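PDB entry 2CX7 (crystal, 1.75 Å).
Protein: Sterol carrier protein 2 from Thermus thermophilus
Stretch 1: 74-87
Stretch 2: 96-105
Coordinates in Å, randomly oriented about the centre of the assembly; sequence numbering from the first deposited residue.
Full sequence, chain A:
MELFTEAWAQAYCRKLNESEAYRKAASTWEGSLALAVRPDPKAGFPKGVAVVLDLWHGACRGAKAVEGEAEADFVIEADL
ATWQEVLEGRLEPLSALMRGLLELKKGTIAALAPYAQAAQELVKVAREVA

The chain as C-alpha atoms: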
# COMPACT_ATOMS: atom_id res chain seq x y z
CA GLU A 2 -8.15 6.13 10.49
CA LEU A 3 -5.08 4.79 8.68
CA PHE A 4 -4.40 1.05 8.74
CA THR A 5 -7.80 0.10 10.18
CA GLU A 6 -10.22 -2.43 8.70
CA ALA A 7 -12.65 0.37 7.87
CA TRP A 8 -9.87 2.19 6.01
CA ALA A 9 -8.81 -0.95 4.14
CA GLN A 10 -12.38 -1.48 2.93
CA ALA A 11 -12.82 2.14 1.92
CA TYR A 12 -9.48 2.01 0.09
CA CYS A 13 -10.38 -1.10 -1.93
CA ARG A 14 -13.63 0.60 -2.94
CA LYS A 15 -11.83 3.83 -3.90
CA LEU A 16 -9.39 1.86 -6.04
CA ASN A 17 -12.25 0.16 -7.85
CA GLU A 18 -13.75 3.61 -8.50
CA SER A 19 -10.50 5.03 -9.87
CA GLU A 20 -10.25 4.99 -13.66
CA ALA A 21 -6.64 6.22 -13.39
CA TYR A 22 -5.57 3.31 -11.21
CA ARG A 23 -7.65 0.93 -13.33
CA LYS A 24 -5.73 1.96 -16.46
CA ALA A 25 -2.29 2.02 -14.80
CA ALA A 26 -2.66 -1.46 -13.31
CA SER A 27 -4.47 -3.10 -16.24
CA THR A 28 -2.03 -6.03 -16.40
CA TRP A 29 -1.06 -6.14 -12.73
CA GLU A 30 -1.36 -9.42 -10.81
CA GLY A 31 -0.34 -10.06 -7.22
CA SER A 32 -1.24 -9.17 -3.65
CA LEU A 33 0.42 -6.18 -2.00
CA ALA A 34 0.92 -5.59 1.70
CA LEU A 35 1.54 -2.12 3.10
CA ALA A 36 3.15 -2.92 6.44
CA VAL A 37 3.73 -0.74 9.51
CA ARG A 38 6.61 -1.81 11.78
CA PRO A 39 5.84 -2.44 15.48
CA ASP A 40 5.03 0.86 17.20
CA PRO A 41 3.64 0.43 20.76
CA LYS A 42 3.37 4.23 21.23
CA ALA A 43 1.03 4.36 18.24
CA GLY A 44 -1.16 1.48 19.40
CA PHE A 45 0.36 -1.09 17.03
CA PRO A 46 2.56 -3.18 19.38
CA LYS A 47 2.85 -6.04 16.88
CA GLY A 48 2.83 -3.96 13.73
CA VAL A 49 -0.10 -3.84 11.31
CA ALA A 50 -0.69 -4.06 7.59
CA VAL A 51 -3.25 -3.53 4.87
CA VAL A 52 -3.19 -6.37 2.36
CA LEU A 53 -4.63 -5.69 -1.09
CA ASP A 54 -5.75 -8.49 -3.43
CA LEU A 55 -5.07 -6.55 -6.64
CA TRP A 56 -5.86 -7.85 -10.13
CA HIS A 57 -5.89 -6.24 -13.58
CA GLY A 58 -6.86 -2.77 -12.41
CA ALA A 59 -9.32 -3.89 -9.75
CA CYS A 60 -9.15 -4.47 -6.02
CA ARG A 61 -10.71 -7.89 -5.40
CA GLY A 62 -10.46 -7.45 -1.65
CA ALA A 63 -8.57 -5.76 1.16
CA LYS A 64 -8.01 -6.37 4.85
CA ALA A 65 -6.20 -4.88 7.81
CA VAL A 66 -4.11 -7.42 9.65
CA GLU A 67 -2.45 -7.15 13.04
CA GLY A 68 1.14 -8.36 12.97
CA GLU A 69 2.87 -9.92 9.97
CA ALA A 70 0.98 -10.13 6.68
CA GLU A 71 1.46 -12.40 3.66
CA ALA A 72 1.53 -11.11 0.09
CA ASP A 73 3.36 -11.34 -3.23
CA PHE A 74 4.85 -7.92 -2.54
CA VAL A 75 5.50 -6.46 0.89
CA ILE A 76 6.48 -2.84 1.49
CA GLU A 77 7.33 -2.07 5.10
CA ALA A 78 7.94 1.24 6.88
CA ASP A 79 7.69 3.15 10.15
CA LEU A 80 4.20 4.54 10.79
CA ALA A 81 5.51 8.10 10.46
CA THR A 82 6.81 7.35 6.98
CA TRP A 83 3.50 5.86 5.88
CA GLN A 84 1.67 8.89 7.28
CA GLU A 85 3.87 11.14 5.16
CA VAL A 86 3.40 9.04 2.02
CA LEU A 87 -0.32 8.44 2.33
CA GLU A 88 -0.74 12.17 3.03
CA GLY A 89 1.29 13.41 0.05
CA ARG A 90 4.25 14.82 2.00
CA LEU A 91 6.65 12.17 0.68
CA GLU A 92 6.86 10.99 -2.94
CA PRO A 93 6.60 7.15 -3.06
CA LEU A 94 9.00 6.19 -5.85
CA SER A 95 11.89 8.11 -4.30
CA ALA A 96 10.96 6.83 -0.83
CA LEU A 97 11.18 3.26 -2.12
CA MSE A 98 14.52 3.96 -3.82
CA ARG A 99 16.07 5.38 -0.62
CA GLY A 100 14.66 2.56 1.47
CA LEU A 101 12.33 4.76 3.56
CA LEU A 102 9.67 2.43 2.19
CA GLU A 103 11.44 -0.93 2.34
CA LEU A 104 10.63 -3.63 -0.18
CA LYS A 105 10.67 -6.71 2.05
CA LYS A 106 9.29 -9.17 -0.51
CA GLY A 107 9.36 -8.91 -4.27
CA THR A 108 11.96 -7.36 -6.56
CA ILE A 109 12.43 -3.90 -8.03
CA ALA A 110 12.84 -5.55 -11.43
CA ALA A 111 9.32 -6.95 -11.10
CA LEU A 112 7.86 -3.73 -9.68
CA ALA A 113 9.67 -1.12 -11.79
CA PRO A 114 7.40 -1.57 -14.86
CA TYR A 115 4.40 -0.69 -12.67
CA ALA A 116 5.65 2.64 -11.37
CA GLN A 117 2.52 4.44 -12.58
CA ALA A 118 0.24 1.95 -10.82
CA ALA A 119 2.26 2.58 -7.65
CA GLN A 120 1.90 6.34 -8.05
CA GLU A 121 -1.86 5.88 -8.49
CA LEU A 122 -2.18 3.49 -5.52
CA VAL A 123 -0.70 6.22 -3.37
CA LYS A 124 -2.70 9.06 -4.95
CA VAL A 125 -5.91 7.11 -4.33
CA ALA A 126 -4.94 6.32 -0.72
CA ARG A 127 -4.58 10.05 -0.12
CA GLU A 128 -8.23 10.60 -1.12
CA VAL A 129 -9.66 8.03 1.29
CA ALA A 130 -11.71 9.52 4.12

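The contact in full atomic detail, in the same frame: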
# COMPACT_ATOMS: atom_id res chain seq x y z
N PHE A 74 3.95 -9.04 -2.73
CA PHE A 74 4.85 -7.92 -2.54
C PHE A 74 4.57 -7.34 -1.17
O PHE A 74 3.42 -7.19 -0.77
CB PHE A 74 4.63 -6.85 -3.61
CG PHE A 74 5.01 -7.29 -5.00
CD1 PHE A 74 4.11 -8.01 -5.78
CD2 PHE A 74 6.26 -6.99 -5.51
CE1 PHE A 74 4.46 -8.43 -7.06
CE2 PHE A 74 6.63 -7.40 -6.79
CZ PHE A 74 5.72 -8.13 -7.57
N VAL A 75 5.63 -7.04 -0.43
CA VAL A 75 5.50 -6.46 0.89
C VAL A 75 6.39 -5.24 1.00
O VAL A 75 7.60 -5.31 0.76
CB VAL A 75 5.89 -7.47 1.99
CG1 VAL A 75 5.81 -6.82 3.36
CG2 VAL A 75 4.96 -8.67 1.93
N ILE A 76 5.76 -4.10 1.31
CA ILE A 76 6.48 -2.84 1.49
C ILE A 76 6.27 -2.44 2.94
O ILE A 76 5.14 -2.17 3.37
CB ILE A 76 5.95 -1.73 0.59
CG1 ILE A 76 6.05 -2.15 -0.88
CG2 ILE A 76 6.77 -0.45 0.83
CD1 ILE A 76 5.51 -1.10 -1.86
N GLU A 77 7.36 -2.38 3.68
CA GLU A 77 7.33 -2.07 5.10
C GLU A 77 7.93 -0.70 5.42
O GLU A 77 8.86 -0.24 4.73
CB GLU A 77 8.09 -3.17 5.84
CG GLU A 77 8.41 -2.91 7.29
CD GLU A 77 9.39 -3.94 7.83
OE1 GLU A 77 9.01 -5.12 7.94
OE2 GLU A 77 10.55 -3.56 8.13
N ALA A 78 7.44 -0.07 6.49
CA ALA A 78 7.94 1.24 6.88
C ALA A 78 7.46 1.61 8.27
O ALA A 78 6.55 0.98 8.82
CB ALA A 78 7.48 2.29 5.87
N ASP A 79 8.09 2.64 8.84
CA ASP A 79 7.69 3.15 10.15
C ASP A 79 6.36 3.87 9.91
O ASP A 79 6.14 4.42 8.83
CB ASP A 79 8.70 4.18 10.66
CG ASP A 79 9.90 3.56 11.34
OD1 ASP A 79 10.19 2.38 11.08
OD2 ASP A 79 10.55 4.27 12.15
N LEU A 80 5.49 3.87 10.92
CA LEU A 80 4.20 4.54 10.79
C LEU A 80 4.35 5.97 10.28
O LEU A 80 3.63 6.39 9.37
CB LEU A 80 3.47 4.57 12.14
CG LEU A 80 2.14 5.32 12.12
CD1 LEU A 80 1.22 4.69 11.08
CD2 LEU A 80 1.51 5.31 13.50
N ALA A 81 5.29 6.71 10.85
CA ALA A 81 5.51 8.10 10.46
C ALA A 81 5.75 8.26 8.97
O ALA A 81 5.26 9.20 8.35
CB ALA A 81 6.67 8.69 11.24
N THR A 82 6.51 7.33 8.41
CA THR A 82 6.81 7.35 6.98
C THR A 82 5.53 7.13 6.20
O THR A 82 5.24 7.87 5.25
CB THR A 82 7.83 6.26 6.62
OG1 THR A 82 9.02 6.47 7.38
CG2 THR A 82 8.17 6.31 5.13
N TRP A 83 4.75 6.12 6.58
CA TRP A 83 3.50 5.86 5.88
C TRP A 83 2.56 7.06 5.98
O TRP A 83 1.87 7.38 5.02
CB TRP A 83 2.79 4.61 6.43
CG TRP A 83 3.28 3.32 5.84
CD1 TRP A 83 3.80 2.24 6.52
CD2 TRP A 83 3.30 2.96 4.46
NE1 TRP A 83 4.14 1.25 5.64
CE2 TRP A 83 3.84 1.66 4.36
CE3 TRP A 83 2.91 3.61 3.28
CZ2 TRP A 83 4.00 1.00 3.14
CZ3 TRP A 83 3.07 2.95 2.06
CH2 TRP A 83 3.62 1.66 2.01
N GLN A 84 2.54 7.72 7.13
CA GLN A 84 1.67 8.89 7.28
C GLN A 84 2.08 9.96 6.27
O GLN A 84 1.24 10.58 5.62
CB GLN A 84 1.74 9.45 8.70
CG GLN A 84 1.07 8.53 9.73
CD GLN A 84 1.20 9.05 11.15
OE1 GLN A 84 2.24 9.58 11.53
NE2 GLN A 84 0.15 8.87 11.96
N GLU A 85 3.38 10.16 6.12
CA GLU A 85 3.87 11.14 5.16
C GLU A 85 3.50 10.76 3.73
O GLU A 85 3.01 11.60 2.97
CB GLU A 85 5.38 11.28 5.28
CG GLU A 85 5.80 12.04 6.51
CD GLU A 85 7.08 11.51 7.10
OE1 GLU A 85 7.92 11.01 6.34
OE2 GLU A 85 7.25 11.62 8.34
N VAL A 86 3.71 9.49 3.38
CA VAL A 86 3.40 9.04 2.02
C VAL A 86 1.92 9.09 1.70
O VAL A 86 1.51 9.69 0.70
CB VAL A 86 3.92 7.59 1.77
CG1 VAL A 86 3.45 7.09 0.39
CG2 VAL A 86 5.43 7.56 1.83
N LEU A 87 1.11 8.49 2.56
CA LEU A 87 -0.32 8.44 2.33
C LEU A 87 -1.01 9.78 2.50
O LEU A 87 -2.22 9.89 2.30
CB LEU A 87 -0.97 7.38 3.24
CG LEU A 87 -0.38 5.98 3.07
CD1 LEU A 87 -1.07 5.01 4.01
CD2 LEU A 87 -0.53 5.51 1.62
N ALA A 96 10.92 7.41 -2.17
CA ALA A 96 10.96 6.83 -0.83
C ALA A 96 11.36 5.37 -0.92
O ALA A 96 12.10 4.86 -0.08
CB ALA A 96 9.60 6.96 -0.16
N LEU A 97 10.86 4.68 -1.94
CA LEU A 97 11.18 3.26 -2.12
C LEU A 97 12.66 3.11 -2.50
O LEU A 97 13.36 2.21 -2.02
CB LEU A 97 10.29 2.65 -3.20
CG LEU A 97 10.22 1.12 -3.25
CD1 LEU A 97 9.58 0.60 -1.98
CD2 LEU A 97 9.41 0.69 -4.46
N MSE A 98 13.13 4.00 -3.36
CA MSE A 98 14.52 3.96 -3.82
C MSE A 98 15.53 4.18 -2.68
O MSE A 98 16.58 3.54 -2.65
CB MSE A 98 14.72 5.01 -4.92
CG MSE A 98 16.13 5.14 -5.43
SE MSE A 98 16.13 6.22 -7.01
CE MSE A 98 15.46 4.89 -8.23
N ARG A 99 15.20 5.07 -1.75
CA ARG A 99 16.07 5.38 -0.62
C ARG A 99 15.91 4.37 0.52
O ARG A 99 16.71 4.33 1.45
CB ARG A 99 15.76 6.79 -0.09
CG ARG A 99 15.88 7.86 -1.16
CD ARG A 99 15.79 9.28 -0.60
NE ARG A 99 15.75 10.26 -1.69
CZ ARG A 99 15.86 11.57 -1.54
NH1 ARG A 99 16.01 12.09 -0.33
NH2 ARG A 99 15.82 12.37 -2.60
N GLY A 100 14.88 3.55 0.43
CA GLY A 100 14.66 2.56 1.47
C GLY A 100 13.77 3.03 2.62
O GLY A 100 13.59 2.30 3.59
N LEU A 101 13.23 4.25 2.53
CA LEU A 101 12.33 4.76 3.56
C LEU A 101 11.12 3.82 3.55
O LEU A 101 10.56 3.49 4.60
CB LEU A 101 11.91 6.21 3.26
CG LEU A 101 13.04 7.22 3.49
CD1 LEU A 101 12.62 8.60 2.98
CD2 LEU A 101 13.36 7.27 4.98
N LEU A 102 10.71 3.42 2.35
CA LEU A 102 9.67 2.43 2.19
C LEU A 102 10.58 1.27 1.80
O LEU A 102 11.30 1.36 0.80
CB LEU A 102 8.71 2.75 1.03
CG LEU A 102 7.74 3.93 1.20
CD1 LEU A 102 6.89 4.03 -0.05
CD2 LEU A 102 6.86 3.74 2.43
N GLU A 103 10.56 0.21 2.59
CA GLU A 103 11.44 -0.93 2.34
C GLU A 103 10.73 -2.10 1.67
O GLU A 103 9.74 -2.62 2.19
CB GLU A 103 12.09 -1.36 3.66
CG GLU A 103 12.90 -2.66 3.58
CD GLU A 103 13.72 -2.93 4.83
OE1 GLU A 103 13.25 -2.61 5.94
OE2 GLU A 103 14.84 -3.50 4.71
N LEU A 104 11.23 -2.50 0.52
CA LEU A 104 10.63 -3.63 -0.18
C LEU A 104 11.15 -4.91 0.48
O LEU A 104 12.29 -5.33 0.25
CB LEU A 104 11.01 -3.60 -1.66
CG LEU A 104 10.32 -4.65 -2.54
CD1 LEU A 104 8.81 -4.36 -2.58
CD2 LEU A 104 10.91 -4.62 -3.94
N LYS A 105 10.31 -5.50 1.32
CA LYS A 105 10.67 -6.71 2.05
C LYS A 105 10.48 -8.01 1.27
O LYS A 105 11.16 -9.00 1.52
CB LYS A 105 9.85 -6.79 3.34
CG LYS A 105 10.22 -5.74 4.38
CD LYS A 105 11.62 -5.99 4.93
CE LYS A 105 11.86 -5.17 6.18
NZ LYS A 105 13.22 -5.38 6.77
O HOH W 1 13.40 -4.41 9.61
O HOH W 2 10.21 4.14 7.30

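What holds the apolar centre of the contact together? Leu102 does most to fill it: its CA-to-CB bond points sideways to the first stretch, but with chi1 in m and chi2 in t the end of the side chain comes nearer. Its CD2 lies over the face of the Trp83 indole, 3.8 Å from the centroid of the six-membered ring and 7° off the ring normal, a CH-pi contact. The same methyl, Leu102 CD2, packs against Ala78 CB at 3.8 Å and Val86 CG2 at 4.1 Å, so one atom touches side chains from both the strand and the helix of the first stretch.

How does the strand add to this packing? Ile76 extends the apolar cluster, its CG2 lying 3.7 Å from Leu102 CB and 4.1 Å from Leu97 CD1, which brings in the helix that opens the second stretch. Ile76 CG1 meets Leu104 CD1 at 3.9 Å. Ile76 and Leu104 are a non-hydrogen-bonded antiparallel pair, with CA atoms 4.5 Å apart and side chains on the same face of the sheet.

What fixes the register of the two strands? Glu77 and Glu103 form a hydrogen-bonded antiparallel pair: Glu77 N donates to Glu103 O and Glu103 N to Glu77 O, each at 2.8 Å and nearly straight. Two residues along, Lys105 N donates to Val75 O, also at 2.8 Å but more bent, at 139°. Between these bonds, Ile76 CA approaches Glu103 O at 3.3 Å in a CA-H...O contact. The strand directions differ by 138°, an antiparallel pairing with a marked crossing.

How are the charges arranged on the face carrying Glu77 and Glu103? Their carboxylates come close, with Glu77 OE2 3.6 Å from Glu103 OE1, and Lys105 offsets the repulsion. Lys105 NZ forms a salt bridge with Glu103 OE1 at 2.9 Å, although the hydrogen bond within it is weak, and a longer one with Glu77 OE2 at 3.5 Å, where the carboxylate oxygen is less surely placed. A water accepts a hydrogen bond from Lys105 NZ at 3.0 Å and donates a weak one to Glu77 OE2 at 3.3 Å.

What joins the start of the first stretch's helix to the loop? A second water accepts from Asp79 N at 3.0 Å, donates to Leu101 O at 2.8 Å and hydrogen-bonds Thr82 OG1 at 2.6 Å. Thr82 CG2 also packs 4.2 Å from Leu101 CB, so this polar bridge lies beside an apolar contact.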